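Local coordinates for Mlr7391 protein (Mesorhizobium loti, PDB 3HK4) that is of unknown function but has an NTF2-like, SnoaL-type fold and is putatively a polyketide cyclase or a related lyase, at residues Asp28-Leu33 with Phe97-Lys102; Glu78-His83 with Phe103-Lys108. All coordinates share one frame; numbering follows the deposited sequence.

In the fold
Strand 96-107 runs through both contacts: its first half meets helix 22-34 in interaction 1, and its second half pairs with strand 80-93 in interaction 2. Segments 97-102 and 103-108 adjoin in sequence, yet the contact centres lie about 19 Å apart. Interaction 1 is buried, its centre about 8 Å from the centre of the chain, whereas interaction 2 sits nearer the surface at about 15 Å. One joins helix to sheet through side chains alone; the other builds the sheet, chiefly through backbone bonds. In NTF2-like proteins the pocket usually lies between the curved sheet and the helices, so interaction 1 probably belongs to its surroundings, while interaction 2 shapes a sheet end near the second subunit.

Interaction 1 (Asp28-Leu33 with Phe97-Lys102); sequences DFTELL and FALRFK
Helix packing on the curved sheet of the NTF2-like fold brings Phe29, Thr30 and Leu33 of helix 22-34 against Phe97, Leu99 and Phe101, alternate residues of strand 96-107. The two short segments run nearly along each other, their axes 10.6 Å apart and 18° from parallel, a gap suited to large apolar side chains. Phe29 CD2 comes to the edge of the Phe97 ring, 3.5 Å from Phe97 CZ. The planes meet at 68°, an oblique pairing, and Tyr122 completes the aromatic group by stacking on Phe97 and meeting Phe29 edge to face. With its CG anti to the backbone N (chi1 -178°), Phe29 extends from the helix towards these rings.

Leu99 fits the middle because its two methyls spread over three helix residues. Its CD1 lies at the edge of the Phe29 ring, 4.1 Å from Phe29 CE2, and also meets Leu33 CD1 at 3.8 Å. Its other methyl, CD2, slides alongside Thr30, 3.3 Å from Thr30 OG1 and 3.7 Å from Thr30 CG2. Farther on, Leu33 CD1 touches the edge of Phe101, in the ring plane and 3.9 Å from its CE1.

Thr30 is small enough to let the strand's leucine pass, and its hydroxyl is hydrogen-bonded to Ala26 O within the helix. No hydrogen bond crosses from helix to strand, so the cohesion here rests on dispersion and on keeping apolar surface from water.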
ATOM      1  N   ASP A  28       7.126 -24.859   7.086  1.00 32.28           N
ATOM      2  CA  ASP A  28       7.524 -24.541   5.709  1.00 30.58           C
ATOM      3  C   ASP A  28       7.507 -23.023   5.511  1.00 31.07           C
ATOM      4  O   ASP A  28       8.475 -22.443   5.051  1.00 31.84           O
ATOM      5  CB  ASP A  28       6.593 -25.251   4.735  1.00 32.14           C
ATOM      6  CG  ASP A  28       7.014 -25.116   3.305  1.00 32.00           C
ATOM      7  OD1 ASP A  28       8.220 -25.087   3.031  1.00 27.96           O
ATOM      8  OD2 ASP A  28       6.116 -25.055   2.439  1.00 30.22           O
ATOM      9  N   PHE A  29       6.393 -22.395   5.855  1.00 28.97           N
ATOM     10  CA  PHE A  29       6.205 -20.934   5.714  1.00 26.90           C
ATOM     11  C   PHE A  29       7.310 -20.176   6.420  1.00 30.36           C
ATOM     12  O   PHE A  29       7.875 -19.250   5.863  1.00 30.23           O
ATOM     13  CB  PHE A  29       4.821 -20.592   6.275  1.00 29.37           C
ATOM     14  CG  PHE A  29       4.437 -19.156   6.179  1.00 30.27           C
ATOM     15  CD1 PHE A  29       3.819 -18.677   5.079  1.00 27.26           C
ATOM     16  CD2 PHE A  29       4.624 -18.306   7.254  1.00 30.67           C
ATOM     17  CE1 PHE A  29       3.439 -17.319   5.022  1.00 32.21           C
ATOM     18  CE2 PHE A  29       4.263 -16.970   7.199  1.00 33.79           C
ATOM     19  CZ  PHE A  29       3.652 -16.497   6.073  1.00 31.63           C
ATOM     20  N   THR A  30       7.648 -20.606   7.626  1.00 30.85           N
ATOM     21  CA  THR A  30       8.708 -19.943   8.417  1.00 31.15           C
ATOM     22  C   THR A  30      10.057 -20.077   7.740  1.00 29.89           C
ATOM     23  O   THR A  30      10.807 -19.113   7.662  1.00 30.44           O
ATOM     24  CB  THR A  30       8.752 -20.499   9.855  1.00 30.23           C
ATOM     25  OG1 THR A  30       7.454 -20.307  10.424  1.00 29.09           O
ATOM     26  CG2 THR A  30       9.833 -19.774  10.705  1.00 31.72           C
ATOM     27  N   GLU A  31      10.366 -21.265   7.257  1.00 29.16           N
ATOM     28  CA  GLU A  31      11.634 -21.490   6.595  1.00 31.70           C
ATOM     29  C   GLU A  31      11.735 -20.627   5.345  1.00 29.74           C
ATOM     30  O   GLU A  31      12.775 -20.062   5.043  1.00 28.17           O
ATOM     31  CB  GLU A  31      11.807 -22.984   6.273  1.00 33.16           C
ATOM     32  CG  GLU A  31      12.082 -23.836   7.520  1.00 36.96           C
ATOM     33  CD  GLU A  31      12.117 -25.358   7.249  1.00 40.19           C
ATOM     34  OE1 GLU A  31      12.021 -25.793   6.071  1.00 46.50           O
ATOM     35  OE2 GLU A  31      12.227 -26.126   8.236  1.00 51.29           O
ATOM     36  N   LEU A  32      10.647 -20.555   4.586  1.00 28.09           N
ATOM     37  CA  LEU A  32      10.625 -19.713   3.428  1.00 28.06           C
ATOM     38  C   LEU A  32      10.862 -18.247   3.785  1.00 28.75           C
ATOM     39  O   LEU A  32      11.683 -17.549   3.129  1.00 29.09           O
ATOM     40  CB  LEU A  32       9.295 -19.930   2.642  1.00 23.98           C
ATOM     41  CG  LEU A  32       9.159 -21.219   1.874  1.00 26.87           C
ATOM     42  CD1 LEU A  32       7.666 -21.423   1.393  1.00 23.06           C
ATOM     43  CD2 LEU A  32      10.084 -21.240   0.696  1.00 33.45           C
ATOM     44  N   LEU A  33      10.225 -17.764   4.837  1.00 29.41           N
ATOM     45  CA  LEU A  33      10.477 -16.350   5.256  1.00 30.42           C
ATOM     46  C   LEU A  33      11.921 -16.172   5.684  1.00 32.50           C
ATOM     47  O   LEU A  33      12.577 -15.192   5.247  1.00 31.70           O
ATOM     48  CB  LEU A  33       9.561 -15.877   6.378  1.00 32.09           C
ATOM     49  CG  LEU A  33       8.045 -15.868   6.115  1.00 33.91           C
ATOM     50  CD1 LEU A  33       7.318 -15.140   7.274  1.00 31.96           C
ATOM     51  CD2 LEU A  33       7.655 -15.305   4.787  1.00 37.77           C
ATOM     52  N   PHE A  97      -0.523 -19.976  14.074  1.00 30.73           N
ATOM     53  CA  PHE A  97       0.873 -19.883  14.463  1.00 27.67           C
ATOM     54  C   PHE A  97       1.329 -18.422  14.471  1.00 29.67           C
ATOM     55  O   PHE A  97       0.757 -17.574  13.823  1.00 31.91           O
ATOM     56  CB  PHE A  97       1.782 -20.744  13.623  1.00 24.06           C
ATOM     57  CG  PHE A  97       1.954 -20.288  12.201  1.00 29.38           C
ATOM     58  CD1 PHE A  97       1.086 -20.726  11.232  1.00 24.19           C
ATOM     59  CD2 PHE A  97       3.002 -19.474  11.826  1.00 25.87           C
ATOM     60  CE1 PHE A  97       1.246 -20.337   9.912  1.00 32.37           C
ATOM     61  CE2 PHE A  97       3.176 -19.099  10.529  1.00 30.58           C
ATOM     62  CZ  PHE A  97       2.274 -19.546   9.555  1.00 27.86           C
ATOM     63  N   ALA A  98       2.321 -18.174  15.319  1.00 27.11           N
ATOM     64  CA  ALA A  98       2.910 -16.891  15.538  1.00 25.81           C
ATOM     65  C   ALA A  98       4.375 -16.934  15.237  1.00 27.99           C
ATOM     66  O   ALA A  98       5.045 -17.974  15.464  1.00 26.75           O
ATOM     67  CB  ALA A  98       2.713 -16.458  17.069  1.00 22.38           C
ATOM     68  N   LEU A  99       4.877 -15.807  14.756  1.00 29.75           N
ATOM     69  CA  LEU A  99       6.286 -15.592  14.489  1.00 30.51           C
ATOM     70  C   LEU A  99       6.690 -14.270  15.107  1.00 30.48           C
ATOM     71  O   LEU A  99       5.897 -13.355  15.235  1.00 28.83           O
ATOM     72  CB  LEU A  99       6.571 -15.521  12.984  1.00 30.78           C
ATOM     73  CG  LEU A  99       6.307 -16.775  12.170  1.00 35.47           C
ATOM     74  CD1 LEU A  99       6.417 -16.508  10.651  1.00 25.63           C
ATOM     75  CD2 LEU A  99       7.293 -17.824  12.627  1.00 30.53           C
ATOM     76  N   ARG A 100       7.930 -14.171  15.502  1.00 33.27           N
ATOM     77  CA  ARG A 100       8.446 -12.927  16.052  1.00 34.51           C
ATOM     78  C   ARG A 100       9.543 -12.458  15.085  1.00 34.69           C
ATOM     79  O   ARG A 100      10.433 -13.218  14.743  1.00 32.15           O
ATOM     80  CB  ARG A 100       8.945 -13.138  17.475  1.00 38.14           C
ATOM     81  CG  ARG A 100       9.325 -11.818  18.230  1.00 43.51           C
ATOM     82  CD  ARG A 100      10.761 -11.464  17.992  1.00 56.12           C
ATOM     83  NE  ARG A 100      11.229 -10.403  18.860  1.00 59.35           N
ATOM     84  CZ  ARG A 100      11.520 -10.551  20.156  1.00 71.78           C
ATOM     85  NH1 ARG A 100      11.372 -11.718  20.791  1.00 73.64           N
ATOM     86  NH2 ARG A 100      11.959  -9.496  20.832  1.00 69.24           N
ATOM     87  N   PHE A 101       9.405 -11.215  14.631  1.00 32.22           N
ATOM     88  CA  PHE A 101      10.267 -10.585  13.646  1.00 31.50           C
ATOM     89  C   PHE A 101      10.994  -9.480  14.346  1.00 34.97           C
ATOM     90  O   PHE A 101      10.353  -8.681  15.001  1.00 34.51           O
ATOM     91  CB  PHE A 101       9.434  -9.960  12.560  1.00 32.89           C
ATOM     92  CG  PHE A 101       8.558 -10.934  11.818  1.00 29.82           C
ATOM     93  CD1 PHE A 101       9.079 -11.700  10.793  1.00 38.57           C
ATOM     94  CD2 PHE A 101       7.218 -11.038  12.104  1.00 38.75           C
ATOM     95  CE1 PHE A 101       8.292 -12.569  10.076  1.00 39.31           C
ATOM     96  CE2 PHE A 101       6.411 -11.907  11.424  1.00 32.67           C
ATOM     97  CZ  PHE A 101       6.933 -12.677  10.384  1.00 33.75           C
ATOM     98  N   LYS A 102      12.317  -9.478  14.249  1.00 36.74           N
ATOM     99  CA  LYS A 102      13.182  -8.403  14.791  1.00 41.25           C
ATOM    100  C   LYS A 102      14.184  -8.084  13.677  1.00 40.81           C
ATOM    101  O   LYS A 102      15.015  -8.920  13.312  1.00 40.30           O
ATOM    102  CB  LYS A 102      13.883  -8.783  16.109  1.00 39.48           C
ATOM    103  CG  LYS A 102      14.356  -7.537  16.884  1.00 46.80           C
ATOM    104  CD  LYS A 102      15.324  -7.816  18.051  1.00 51.32           C
ATOM    105  CE  LYS A 102      14.639  -8.318  19.322  1.00 59.48           C
ATOM    106  NZ  LYS A 102      15.638  -8.415  20.479  1.00 62.71           N
TER

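Interaction 2 (Glu78-His83 with Phe103-Lys108); sequences ENHEVH and FDVTPK
Glu81 O is approached by three groups. Thr106 N gives it a hydrogen bond of 2.8 Å in the carbonyl plane, and Val105 CA a CA-H...O contact at 3.2 Å. The His83 ring turns one face to it, and the oxygen sits 3.4 Å above the ring plane, nearer its border than its centre. The exchange is returned by Glu81 N, bonded to Thr106 O at 3.0 Å, which makes Glu81 and Thr106 a hydrogen-bonded pair.

His83 also reaches diagonally to Thr106, although its backbone N is hydrogen-bonded to Asp104 O. Its CG lies anti to the carbonyl carbon (chi1 -48°), a turn that carries the ring back along the strands until NE2 and Thr106 OG1 share a nearly straight, unusually short hydrogen bond of 2.5 Å in the ring plane. A phenylalanine in its place would probably leave the Thr106 hydroxyl without this partner and set it free to turn.

On the other face, His80 CB packs 3.5 Å from Val105 CG2, and His80 CD2 lies 3.8 Å from Pro107 CB, while Trp76 stacks on the imidazole and its backbone O accepts a bond from ND1. Proline suits its place, since His80 with Pro107, like Val82 with Val105, is a non-hydrogen-bonded pair and asks for no N-H. Lys108 N bonds to Asn79 O at 2.8 Å; Asn79 ND2 is hydrogen-bonded to Trp75 O, and its OD1 to His64 N of the second subunit. Such alternating pairs, with strand directions 159° apart, are those of a twisted antiparallel beta hairpin, here strands 80-93 and 96-107.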
ATOM      1  N   GLU A  78       9.740  -1.542  -1.822  1.00 34.22           N
ATOM      2  CA  GLU A  78      10.242  -0.360  -2.561  1.00 34.67           C
ATOM      3  C   GLU A  78      10.486   0.870  -1.719  1.00 31.53           C
ATOM      4  O   GLU A  78      11.132   1.783  -2.196  1.00 29.40           O
ATOM      5  CB  GLU A  78       9.222   0.067  -3.599  1.00 36.50           C
ATOM      6  CG  GLU A  78       8.927  -0.976  -4.672  1.00 49.06           C
ATOM      7  CD  GLU A  78       9.591  -0.717  -6.010  1.00 55.78           C
ATOM      8  OE1 GLU A  78      10.357   0.274  -6.148  1.00 64.47           O
ATOM      9  OE2 GLU A  78       9.293  -1.505  -6.942  1.00 68.12           O
ATOM     10  N   ASN A  79       9.918   0.904  -0.514  1.00 28.83           N
ATOM     11  CA  ASN A  79       9.998   2.028   0.377  1.00 29.90           C
ATOM     12  C   ASN A  79      10.833   1.767   1.621  1.00 31.09           C
ATOM     13  O   ASN A  79      10.880   2.628   2.497  1.00 29.59           O
ATOM     14  CB  ASN A  79       8.604   2.478   0.810  1.00 31.66           C
ATOM     15  CG  ASN A  79       7.893   3.239  -0.267  1.00 27.09           C
ATOM     16  OD1 ASN A  79       8.008   4.469  -0.336  1.00 32.30           O
ATOM     17  ND2 ASN A  79       7.268   2.530  -1.168  1.00 35.94           N
ATOM     18  N   HIS A  80      11.477   0.602   1.708  1.00 29.69           N
ATOM     19  CA  HIS A  80      12.344   0.302   2.848  1.00 30.26           C
ATOM     20  C   HIS A  80      13.556  -0.488   2.407  1.00 33.44           C
ATOM     21  O   HIS A  80      13.474  -1.287   1.462  1.00 36.28           O
ATOM     22  CB  HIS A  80      11.592  -0.536   3.871  1.00 31.05           C
ATOM     23  CG  HIS A  80      10.363   0.113   4.400  1.00 35.85           C
ATOM     24  ND1 HIS A  80       9.159   0.084   3.720  1.00 35.56           N
ATOM     25  CD2 HIS A  80      10.142   0.813   5.533  1.00 37.97           C
ATOM     26  CE1 HIS A  80       8.263   0.775   4.397  1.00 40.13           C
ATOM     27  NE2 HIS A  80       8.825   1.212   5.511  1.00 35.09           N
ATOM     28  N   GLU A  81      14.685  -0.232   3.063  1.00 35.64           N
ATOM     29  CA  GLU A  81      15.898  -1.051   2.929  1.00 38.67           C
ATOM     30  C   GLU A  81      15.950  -1.916   4.208  1.00 38.38           C
ATOM     31  O   GLU A  81      15.959  -1.382   5.329  1.00 36.79           O
ATOM     32  CB  GLU A  81      17.164  -0.199   2.846  1.00 37.06           C
ATOM     33  CG  GLU A  81      18.363  -1.075   2.499  1.00 45.54           C
ATOM     34  CD  GLU A  81      19.649  -0.320   2.430  1.00 43.34           C
ATOM     35  OE1 GLU A  81      19.603   0.953   2.435  1.00 50.18           O
ATOM     36  OE2 GLU A  81      20.704  -1.014   2.394  1.00 56.16           O
ATOM     37  N   VAL A  82      16.021  -3.231   4.029  0.50 38.63           N
ATOM     38  CA  VAL A  82      16.065  -4.137   5.152  0.50 38.86           C
ATOM     39  C   VAL A  82      17.539  -4.404   5.405  0.50 39.11           C
ATOM     40  O   VAL A  82      18.271  -4.697   4.472  0.50 36.31           O
ATOM     41  CB  VAL A  82      15.297  -5.444   4.870  0.50 39.16           C
ATOM     42  CG1 VAL A  82      16.089  -6.353   3.969  0.50 39.35           C
ATOM     43  CG2 VAL A  82      14.945  -6.148   6.195  0.50 38.83           C
ATOM     44  N   HIS A  83      17.959  -4.245   6.659  1.00 42.40           N
ATOM     45  CA  HIS A  83      19.313  -4.488   7.068  1.00 44.49           C
ATOM     46  C   HIS A  83      19.332  -5.744   7.945  1.00 50.54           C
ATOM     47  O   HIS A  83      19.668  -5.690   9.142  1.00 53.07           O
ATOM     48  CB  HIS A  83      19.826  -3.313   7.892  1.00 44.04           C
ATOM     49  CG  HIS A  83      19.571  -1.978   7.278  1.00 36.32           C
ATOM     50  ND1 HIS A  83      20.285  -1.510   6.206  1.00 29.06           N
ATOM     51  CD2 HIS A  83      18.704  -0.995   7.611  1.00 38.47           C
ATOM     52  CE1 HIS A  83      19.875  -0.290   5.908  1.00 36.73           C
ATOM     53  NE2 HIS A  83      18.919   0.048   6.750  1.00 33.55           N
ATOM     54  N   PHE A 103      14.066  -6.904  13.095  1.00 41.96           N
ATOM     55  CA  PHE A 103      14.933  -6.490  11.983  1.00 44.07           C
ATOM     56  C   PHE A 103      15.163  -4.990  11.954  1.00 43.59           C
ATOM     57  O   PHE A 103      14.301  -4.216  12.372  1.00 41.99           O
ATOM     58  CB  PHE A 103      14.316  -6.921  10.646  1.00 46.01           C
ATOM     59  CG  PHE A 103      12.921  -6.387  10.419  1.00 54.98           C
ATOM     60  CD1 PHE A 103      11.796  -7.073  10.909  1.00 63.23           C
ATOM     61  CD2 PHE A 103      12.713  -5.203   9.717  1.00 56.98           C
ATOM     62  CE1 PHE A 103      10.476  -6.575  10.695  1.00 52.35           C
ATOM     63  CE2 PHE A 103      11.401  -4.701   9.507  1.00 56.28           C
ATOM     64  CZ  PHE A 103      10.287  -5.399   9.987  1.00 55.01           C
ATOM     65  N   ASP A 104      16.347  -4.590  11.485  1.00 41.86           N
ATOM     66  CA  ASP A 104      16.650  -3.185  11.274  1.00 40.30           C
ATOM     67  C   ASP A 104      16.203  -2.874   9.869  1.00 36.56           C
ATOM     68  O   ASP A 104      16.361  -3.684   8.968  1.00 36.85           O
ATOM     69  CB  ASP A 104      18.146  -2.836  11.455  1.00 37.55           C
ATOM     70  CG  ASP A 104      18.569  -2.772  12.928  1.00 47.64           C
ATOM     71  OD1 ASP A 104      17.766  -3.053  13.841  1.00 44.16           O
ATOM     72  OD2 ASP A 104      19.732  -2.431  13.183  1.00 46.71           O
ATOM     73  N   VAL A 105      15.679  -1.672   9.690  1.00 37.06           N
ATOM     74  CA  VAL A 105      15.173  -1.237   8.416  1.00 35.79           C
ATOM     75  C   VAL A 105      15.321   0.274   8.298  1.00 34.64           C
ATOM     76  O   VAL A 105      15.272   0.991   9.301  1.00 34.79           O
ATOM     77  CB  VAL A 105      13.653  -1.613   8.290  1.00 39.91           C
ATOM     78  CG1 VAL A 105      12.855  -0.938   9.329  1.00 41.10           C
ATOM     79  CG2 VAL A 105      13.119  -1.187   6.992  1.00 40.33           C
ATOM     80  N   THR A 106      15.524   0.763   7.089  1.00 33.08           N
ATOM     81  CA  THR A 106      15.569   2.190   6.857  1.00 31.37           C
ATOM     82  C   THR A 106      14.442   2.557   5.917  1.00 32.93           C
ATOM     83  O   THR A 106      14.504   2.253   4.704  1.00 31.25           O
ATOM     84  CB  THR A 106      16.876   2.674   6.223  1.00 31.42           C
ATOM     85  OG1 THR A 106      17.965   2.381   7.092  1.00 28.42           O
ATOM     86  CG2 THR A 106      16.800   4.176   5.995  1.00 24.63           C
ATOM     87  N   PRO A 107      13.402   3.192   6.457  1.00 37.25           N
ATOM     88  CA  PRO A 107      12.307   3.673   5.635  1.00 33.60           C
ATOM     89  C   PRO A 107      12.756   4.826   4.745  1.00 37.81           C
ATOM     90  O   PRO A 107      13.461   5.748   5.208  1.00 35.04           O
ATOM     91  CB  PRO A 107      11.310   4.198   6.662  1.00 38.27           C
ATOM     92  CG  PRO A 107      11.668   3.561   7.924  1.00 35.26           C
ATOM     93  CD  PRO A 107      13.163   3.515   7.872  1.00 37.11           C
ATOM     94  N   LYS A 108      12.402   4.763   3.464  1.00 35.26           N
ATOM     95  CA  LYS A 108      12.679   5.879   2.551  1.00 40.54           C
ATOM     96  C   LYS A 108      12.094   7.229   3.018  1.00 40.97           C
ATOM     97  O   LYS A 108      12.634   8.280   2.712  1.00 43.16           O
ATOM     98  CB  LYS A 108      12.067   5.611   1.171  1.00 38.63           C
ATOM     99  CG  LYS A 108      12.905   4.904   0.192  1.00 41.92           C
ATOM    100  CD  LYS A 108      12.248   5.097  -1.200  1.00 44.16           C
ATOM    101  CE  LYS A 108      13.075   4.519  -2.337  1.00 59.81           C
ATOM    102  NZ  LYS A 108      13.151   3.041  -2.258  1.00 66.13           N
TER